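Local coordinates for protein probable 2-phosphosulfolactate phosphatase (Clostridium acetobutylicum, PDB 1VR0) that probably catalyses the magnesium-dependent hydrolysis of (2R)-O-phospho-3-sulfolactate to (2R)-3-sulfolactate and phosphate, at residues Ser20-Lys25 / Gly117-Lys122; Thr113-Thr118 / Gly158-Phe163. One frame throughout, in Å; residues are numbered along the deposited sequence.

Contact 1: residues Ser20-Lys25 / Gly117-Lys122; sequences SADDIK and GTRAIK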
ATOM      1  N   SER A  20       4.553   1.787  -4.770  1.00 39.06           N
ATOM      2  CA  SER A  20       5.454   2.873  -5.124  1.00 39.24           C
ATOM      3  C   SER A  20       6.814   2.353  -5.547  1.00 39.78           C
ATOM      4  O   SER A  20       7.201   1.261  -5.162  1.00 39.43           O
ATOM      5  CB  SER A  20       5.645   3.836  -3.937  1.00 39.41           C
ATOM      6  OG  SER A  20       6.902   3.649  -3.289  1.00 37.59           O
ATOM      7  N   ALA A  21       7.547   3.176  -6.295  1.00 40.39           N
ATOM      8  CA  ALA A  21       8.930   2.871  -6.695  1.00 41.16           C
ATOM      9  C   ALA A  21       9.869   2.549  -5.517  1.00 41.01           C
ATOM     10  O   ALA A  21      10.800   1.764  -5.675  1.00 41.30           O
ATOM     11  CB  ALA A  21       9.497   4.028  -7.526  1.00 40.93           C
ATOM     12  N   ASP A  22       9.612   3.140  -4.357  1.00 41.13           N
ATOM     13  CA  ASP A  22      10.391   2.872  -3.143  1.00 41.47           C
ATOM     14  C   ASP A  22       9.912   1.662  -2.362  1.00 41.19           C
ATOM     15  O   ASP A  22      10.484   1.340  -1.326  1.00 41.02           O
ATOM     16  CB  ASP A  22      10.383   4.093  -2.217  1.00 41.65           C
ATOM     17  CG  ASP A  22      11.227   5.237  -2.751  1.00 44.07           C
ATOM     18  OD1 ASP A  22      12.266   4.992  -3.382  1.00 50.08           O
ATOM     19  OD2 ASP A  22      10.889   6.411  -2.559  1.00 49.06           O
ATOM     20  N   ASP A  23       8.875   0.985  -2.850  1.00 41.30           N
ATOM     21  CA  ASP A  23       8.372  -0.222  -2.190  1.00 41.36           C
ATOM     22  C   ASP A  23       8.518  -1.489  -3.035  1.00 41.51           C
ATOM     23  O   ASP A  23       7.985  -2.532  -2.682  1.00 42.06           O
ATOM     24  CB  ASP A  23       6.940   0.003  -1.755  1.00 40.99           C
ATOM     25  CG  ASP A  23       6.852   1.010  -0.631  1.00 42.40           C
ATOM     26  OD1 ASP A  23       7.430   0.697   0.453  1.00 44.27           O
ATOM     27  OD2 ASP A  23       6.262   2.118  -0.844  1.00 41.30           O
ATOM     28  N   ILE A  24       9.300  -1.432  -4.106  1.00 41.44           N
ATOM     29  CA  ILE A  24       9.556  -2.613  -4.894  1.00 41.63           C
ATOM     30  C   ILE A  24      10.511  -3.546  -4.149  1.00 42.29           C
ATOM     31  O   ILE A  24      11.523  -3.117  -3.632  1.00 43.05           O
ATOM     32  CB  ILE A  24      10.202  -2.259  -6.198  1.00 41.03           C
ATOM     33  CG1 ILE A  24       9.250  -1.483  -7.064  1.00 40.36           C
ATOM     34  CG2 ILE A  24      10.619  -3.493  -6.949  1.00 42.38           C
ATOM     35  CD1 ILE A  24       9.913  -0.879  -8.235  1.00 39.51           C
ATOM     36  N   LYS A  25      10.178  -4.821  -4.086  1.00 42.98           N
ATOM     37  CA  LYS A  25      11.091  -5.830  -3.565  1.00 43.55           C
ATOM     38  C   LYS A  25      11.205  -6.842  -4.682  1.00 43.14           C
ATOM     39  O   LYS A  25      10.187  -7.255  -5.240  1.00 42.14           O
ATOM     40  CB  LYS A  25      10.538  -6.455  -2.276  1.00 43.87           C
ATOM     41  CG  LYS A  25      10.490  -5.506  -1.055  1.00 44.75           C
ATOM     42  CD  LYS A  25       9.252  -5.829  -0.176  1.00 45.98           C
ATOM     43  CE  LYS A  25       9.169  -5.056   1.186  1.00 47.06           C
ATOM     44  NZ  LYS A  25       9.985  -5.707   2.259  1.00 49.34           N
ATOM     45  N   GLY A 117       8.127   7.552 -12.722  1.00 44.00           N
ATOM     46  CA  GLY A 117       8.010   6.492 -13.725  1.00 44.11           C
ATOM     47  C   GLY A 117       9.294   5.766 -14.109  1.00 44.91           C
ATOM     48  O   GLY A 117       9.330   4.531 -14.112  1.00 45.13           O
ATOM     49  N   THR A 118      10.359   6.518 -14.403  1.00 45.28           N
ATOM     50  CA  THR A 118      11.616   5.928 -14.876  1.00 45.55           C
ATOM     51  C   THR A 118      12.322   5.081 -13.811  1.00 45.76           C
ATOM     52  O   THR A 118      12.940   4.062 -14.143  1.00 46.26           O
ATOM     53  CB  THR A 118      12.575   7.029 -15.513  1.00 45.96           C
ATOM     54  OG1 THR A 118      13.004   8.030 -14.551  1.00 45.67           O
ATOM     55  CG2 THR A 118      11.880   7.682 -16.712  1.00 46.32           C
ATOM     56  N   ARG A 119      12.190   5.489 -12.541  1.00 45.71           N
ATOM     57  CA  ARG A 119      12.676   4.709 -11.377  1.00 45.92           C
ATOM     58  C   ARG A 119      11.938   3.340 -11.239  1.00 44.85           C
ATOM     59  O   ARG A 119      12.549   2.291 -10.996  1.00 44.70           O
ATOM     60  CB  ARG A 119      12.485   5.539 -10.092  1.00 45.48           C
ATOM     61  CG  ARG A 119      13.192   6.948 -10.127  1.00 48.65           C
ATOM     62  CD  ARG A 119      12.972   7.815  -8.818  1.00 48.93           C
ATOM     63  NE  ARG A 119      12.894   6.979  -7.604  1.00 50.84           N
ATOM     64  CZ  ARG A 119      11.882   6.934  -6.729  1.00 51.94           C
ATOM     65  NH1 ARG A 119      10.793   7.718  -6.808  1.00 53.53           N
ATOM     66  NH2 ARG A 119      11.975   6.095  -5.719  1.00 51.99           N
ATOM     67  N   ALA A 120      10.614   3.384 -11.370  1.00 43.77           N
ATOM     68  CA  ALA A 120       9.794   2.181 -11.296  1.00 43.60           C
ATOM     69  C   ALA A 120      10.152   1.169 -12.424  1.00 43.61           C
ATOM     70  O   ALA A 120      10.140  -0.064 -12.218  1.00 42.93           O
ATOM     71  CB  ALA A 120       8.320   2.552 -11.379  1.00 42.82           C
ATOM     72  N   ILE A 121      10.456   1.698 -13.613  1.00 43.60           N
ATOM     73  CA  ILE A 121      10.787   0.846 -14.763  1.00 43.75           C
ATOM     74  C   ILE A 121      12.097   0.098 -14.485  1.00 43.69           C
ATOM     75  O   ILE A 121      12.137  -1.123 -14.465  1.00 43.82           O
ATOM     76  CB  ILE A 121      10.831   1.657 -16.106  1.00 43.48           C
ATOM     77  CG1 ILE A 121       9.438   2.170 -16.448  1.00 43.12           C
ATOM     78  CG2 ILE A 121      11.296   0.773 -17.242  1.00 43.18           C
ATOM     79  CD1 ILE A 121       9.402   3.308 -17.495  1.00 43.33           C
ATOM     80  N   LYS A 122      13.141   0.842 -14.187  1.00 44.02           N
ATOM     81  CA  LYS A 122      14.404   0.244 -13.779  1.00 44.60           C
ATOM     82  C   LYS A 122      14.266  -0.705 -12.601  1.00 44.26           C
ATOM     83  O   LYS A 122      14.937  -1.726 -12.564  1.00 44.91           O
ATOM     84  CB  LYS A 122      15.426   1.347 -13.446  1.00 45.54           C
ATOM     85  CG  LYS A 122      15.798   2.265 -14.643  1.00 46.97           C
ATOM     86  CD  LYS A 122      16.354   1.459 -15.832  1.00 48.47           C
ATOM     87  CE  LYS A 122      17.670   2.011 -16.369  1.00 49.56           C
ATOM     88  NZ  LYS A 122      18.438   0.891 -17.009  1.00 49.47           N
TER
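The backbones come closest at Ala21 and Ala120, whose CA atoms lie 4.7 Å apart, where the irregular segment Ser20-Lys25 turns against the flank of helix 117-123. Small side chains permit this approach: the methyl of Ala21 points at the helix, and its CB stands 4.3 Å from CB of Ala120. The same methyl also lies over one face of the Arg119 guanidinium, displaced toward the rim, with Ala21 CB 3.7 Å from Arg119 NH2. Arg119 arrives there because CG is anti to its carbonyl carbon (chi1 -57°) and the chain bends at chi3, carrying the flat group across from the helix to Ala21 and Asp22. At the guanidinium's edge, Asp22 OD1 forms a salt bridge of 2.6 Å with Arg119 NH2; carboxylate and guanidinium planes are 44° apart, and the bridge runs through this one nitrogen. The loop is shaped by an ST turn, in which Ser20 OG accepts from Asp22 N at 3.0 Å, while the same hydroxyl donates to Asp23 OD2, met from above the carboxylate plane. The loop follows strand 13-18 of the mixed sheet, so the contact joins that strand's end to a helix whose Ala120 and Ile121 pack on Val36 of strand 33-37. Farther along, Ile24 extends CD1 to 4.1 Å from Ala120 O, a carbonyl whose hydrogen bond comes from Ser124 OG.

Contact 2: residues Thr113-Thr118 / Gly158-Phe163; sequences TTTNGT and GTYGEF. With MG (magnesium ion), chain D; 3SL ((2R)-3-sulfolactic acid), chain E.
Thr115 lays its CG2 methyl over one face of the Tyr160 ring, 4.1 Å from the centroid and 28° off the normal, a CH-pi contact nearest CE1. Tyr160 occupies a type I' beta turn, Thr159 to Glu162, closed by paired backbone bonds between Thr159 and Glu162; Tyr160 brings this turn to the sulfolactate pocket, with Thr115 and Asn116 contributing beside it. The methyl takes this place because CG2 is anti to the Thr115 backbone N, which leaves OG1 to hydrogen-bond Glu82 OE1. Asn116, at the N-cap position of helix 117-123 but making no capping bond with its side chain, instead grips the turn. Its OD1 accepts from Tyr160 N at 2.9 Å, an N-H...O angle of 157°, with the donor above the carbonyl plane. Water 1 donates to the same oxygen and accepts from Gly161 N, so one amide oxygen serves two successive backbone N-H groups, one directly and one through water. With OD1 held by these two bonds, ND2 is left on the ligand side, a long 3.4 Å from O2 of sulfolactate. Asn116 CG also lies 3.4 Å from Gly158 O, a carbonyl already committed to magnesium. Glycine suits this position: phi is positive, and a CB would clash with Glu162 O. Asp38 and Asp167 join it as protein ligands of the ion, and waters 2 and 3 complete the five observed ligands, with Gly158 O bound to MG at 2.5 Å.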
ATOM      1  N   THR A 113      14.193  10.875 -18.530  1.00 43.73           N
ATOM      2  CA  THR A 113      14.358  10.679 -17.121  1.00 43.13           C
ATOM      3  C   THR A 113      13.250  11.467 -16.444  1.00 42.73           C
ATOM      4  O   THR A 113      12.986  12.620 -16.808  1.00 42.41           O
ATOM      5  CB  THR A 113      15.754  11.119 -16.653  1.00 43.13           C
ATOM      6  OG1 THR A 113      15.861  10.889 -15.252  1.00 43.90           O
ATOM      7  CG2 THR A 113      16.052  12.587 -16.956  1.00 43.06           C
ATOM      8  N   THR A 114      12.570  10.827 -15.494  1.00 42.58           N
ATOM      9  CA  THR A 114      11.469  11.457 -14.769  1.00 42.54           C
ATOM     10  C   THR A 114      11.556  11.211 -13.273  1.00 42.61           C
ATOM     11  O   THR A 114      12.385  10.422 -12.791  1.00 43.03           O
ATOM     12  CB  THR A 114      10.055  11.015 -15.286  1.00 42.59           C
ATOM     13  OG1 THR A 114       9.774   9.658 -14.934  1.00 43.36           O
ATOM     14  CG2 THR A 114       9.920  11.168 -16.774  1.00 42.85           C
ATOM     15  N   THR A 115      10.699  11.921 -12.546  1.00 42.95           N
ATOM     16  CA  THR A 115      10.694  11.918 -11.091  1.00 43.26           C
ATOM     17  C   THR A 115      10.334  10.515 -10.521  1.00 43.49           C
ATOM     18  O   THR A 115      11.033  10.031  -9.647  1.00 43.31           O
ATOM     19  CB  THR A 115       9.740  13.054 -10.549  1.00 43.58           C
ATOM     20  OG1 THR A 115      10.295  14.367 -10.807  1.00 41.58           O
ATOM     21  CG2 THR A 115       9.503  12.901  -9.043  1.00 44.08           C
ATOM     22  N   ASN A 116       9.312   9.861 -11.092  1.00 43.64           N
ATOM     23  CA  ASN A 116       8.761   8.589 -10.587  1.00 43.52           C
ATOM     24  C   ASN A 116       8.793   7.390 -11.573  1.00 44.08           C
ATOM     25  O   ASN A 116       9.424   6.335 -11.294  1.00 44.45           O
ATOM     26  CB  ASN A 116       7.327   8.854 -10.164  1.00 43.51           C
ATOM     27  CG  ASN A 116       7.249   9.974  -9.154  1.00 43.38           C
ATOM     28  OD1 ASN A 116       8.015   9.985  -8.179  1.00 42.82           O
ATOM     29  ND2 ASN A 116       6.370  10.950  -9.398  1.00 40.86           N
ATOM     30  N   GLY A 117       8.127   7.552 -12.722  1.00 44.00           N
ATOM     31  CA  GLY A 117       8.010   6.492 -13.725  1.00 44.11           C
ATOM     32  C   GLY A 117       9.294   5.766 -14.109  1.00 44.91           C
ATOM     33  O   GLY A 117       9.330   4.531 -14.112  1.00 45.13           O
ATOM     34  N   THR A 118      10.359   6.518 -14.403  1.00 45.28           N
ATOM     35  CA  THR A 118      11.616   5.928 -14.876  1.00 45.55           C
ATOM     36  C   THR A 118      12.322   5.081 -13.811  1.00 45.76           C
ATOM     37  O   THR A 118      12.940   4.062 -14.143  1.00 46.26           O
ATOM     38  CB  THR A 118      12.575   7.029 -15.513  1.00 45.96           C
ATOM     39  OG1 THR A 118      13.004   8.030 -14.551  1.00 45.67           O
ATOM     40  CG2 THR A 118      11.880   7.682 -16.712  1.00 46.32           C
ATOM     41  N   GLY A 158       3.939   5.610  -8.033  1.00 39.61           N
ATOM     42  CA  GLY A 158       3.580   6.496  -6.927  1.00 39.70           C
ATOM     43  C   GLY A 158       4.138   7.875  -7.222  1.00 40.14           C
ATOM     44  O   GLY A 158       4.457   8.174  -8.380  1.00 40.82           O
ATOM     45  N   THR A 159       4.240   8.715  -6.206  1.00 40.04           N
ATOM     46  CA  THR A 159       4.922   9.978  -6.360  1.00 40.61           C
ATOM     47  C   THR A 159       5.840  10.154  -5.158  1.00 39.89           C
ATOM     48  O   THR A 159       5.413  10.008  -4.020  1.00 38.95           O
ATOM     49  CB  THR A 159       3.911  11.157  -6.584  1.00 40.99           C
ATOM     50  OG1 THR A 159       4.533  12.414  -6.329  1.00 43.53           O
ATOM     51  CG2 THR A 159       2.727  11.072  -5.679  1.00 41.38           C
ATOM     52  N   TYR A 160       7.101  10.445  -5.437  1.00 39.46           N
ATOM     53  CA  TYR A 160       8.098  10.619  -4.403  1.00 40.25           C
ATOM     54  C   TYR A 160       8.116   9.454  -3.419  1.00 39.48           C
ATOM     55  O   TYR A 160       8.181   9.649  -2.223  1.00 39.17           O
ATOM     56  CB  TYR A 160       7.880  11.949  -3.654  1.00 41.06           C
ATOM     57  CG  TYR A 160       8.048  13.139  -4.557  1.00 42.52           C
ATOM     58  CD1 TYR A 160       9.328  13.518  -4.993  1.00 44.14           C
ATOM     59  CD2 TYR A 160       6.946  13.879  -5.001  1.00 42.94           C
ATOM     60  CE1 TYR A 160       9.517  14.622  -5.829  1.00 44.20           C
ATOM     61  CE2 TYR A 160       7.108  14.987  -5.859  1.00 43.92           C
ATOM     62  CZ  TYR A 160       8.403  15.358  -6.275  1.00 45.47           C
ATOM     63  OH  TYR A 160       8.613  16.450  -7.138  1.00 45.09           O
ATOM     64  N   GLY A 161       8.050   8.242  -3.934  1.00 39.21           N
ATOM     65  CA  GLY A 161       8.061   7.065  -3.076  1.00 38.94           C
ATOM     66  C   GLY A 161       6.849   6.840  -2.192  1.00 38.70           C
ATOM     67  O   GLY A 161       6.964   6.212  -1.149  1.00 38.76           O
ATOM     68  N   GLU A 162       5.696   7.336  -2.603  1.00 38.54           N
ATOM     69  CA  GLU A 162       4.493   7.155  -1.848  1.00 39.35           C
ATOM     70  C   GLU A 162       3.324   6.694  -2.700  1.00 38.95           C
ATOM     71  O   GLU A 162       3.155   7.069  -3.853  1.00 38.44           O
ATOM     72  CB  GLU A 162       4.092   8.454  -1.156  1.00 39.88           C
ATOM     73  CG  GLU A 162       5.290   9.226  -0.612  1.00 43.76           C
ATOM     74  CD  GLU A 162       5.181   9.603   0.855  1.00 49.13           C
ATOM     75  OE1 GLU A 162       4.153  10.221   1.278  1.00 51.47           O
ATOM     76  OE2 GLU A 162       6.169   9.310   1.581  1.00 53.99           O
ATOM     77  N   PHE A 163       2.507   5.883  -2.069  1.00 38.58           N
ATOM     78  CA  PHE A 163       1.224   5.515  -2.581  1.00 38.69           C
ATOM     79  C   PHE A 163       0.555   6.746  -3.179  1.00 38.44           C
ATOM     80  O   PHE A 163       0.418   7.773  -2.498  1.00 38.34           O
ATOM     81  CB  PHE A 163       0.424   4.959  -1.376  1.00 39.06           C
ATOM     82  CG  PHE A 163      -0.898   4.400  -1.719  1.00 38.13           C
ATOM     83  CD1 PHE A 163      -1.916   5.213  -2.176  1.00 40.37           C
ATOM     84  CD2 PHE A 163      -1.156   3.072  -1.520  1.00 40.98           C
ATOM     85  CE1 PHE A 163      -3.171   4.705  -2.459  1.00 40.47           C
ATOM     86  CE2 PHE A 163      -2.413   2.545  -1.794  1.00 42.20           C
ATOM     87  CZ  PHE A 163      -3.421   3.378  -2.264  1.00 41.50           C
TER
HETATM   88 MG    MG D 400       2.971   8.517 -10.390  1.00 35.97          MG
HETATM   89  O11 3SL E 300       6.184  15.801  -9.546  1.00 73.89           O
HETATM   90  C1  3SL E 300       5.611  16.023 -10.631  1.00 73.32           C
HETATM   91  O12 3SL E 300       4.763  16.929 -10.831  1.00 73.24           O
HETATM   92  C2  3SL E 300       5.980  15.130 -11.754  1.00 73.16           C
HETATM   93  O2  3SL E 300       6.094  13.813 -11.221  1.00 70.38           O
HETATM   94  C3  3SL E 300       4.908  15.262 -12.818  1.00 75.28           C
HETATM   95  S   3SL E 300       5.082  14.123 -14.015  1.00 78.91           S
HETATM   96  O3S 3SL E 300       5.734  14.731 -15.188  1.00 79.24           O
HETATM   97  O1S 3SL E 300       5.634  12.807 -13.546  1.00 77.80           O
HETATM   98  O2S 3SL E 300       3.741  13.851 -14.548  1.00 82.36           O
HETATM   99  O   HOH W   1       7.748   7.393  -6.727  1.00 22.81           O
HETATM  100  O   HOH W   2       1.062   9.061 -11.975  1.00 26.12           O
HETATM  101  O   HOH W   3       1.894  10.454  -9.283  1.00 45.17           O

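In the fold
Contacts 1 and 2 have centres 7 Å apart on the same side of the chain's centre. Along the chain the order is 20-25, then 113-118, which overlaps 117-122 at Gly117 and Thr118, then 158-163. The loops 20-25 and 158-163 follow strands 13-18 and 152-156, neighbours in the mixed sheet, whereas 113-118 leaves the end of strand 109-113, the middle strand of the three-stranded parallel sheet; helix 117-123 then packs on the mixed sheet. The contacts also meet directly, Asp22 OD2 packing on Gly161 CA at 2.9 Å. Contact 2 lines the magnesium and sulfolactate site; contact 1 is a surface contact, the side chain of Ala120 about 8 Å from the magnesium, joining the helix to loop 20-25.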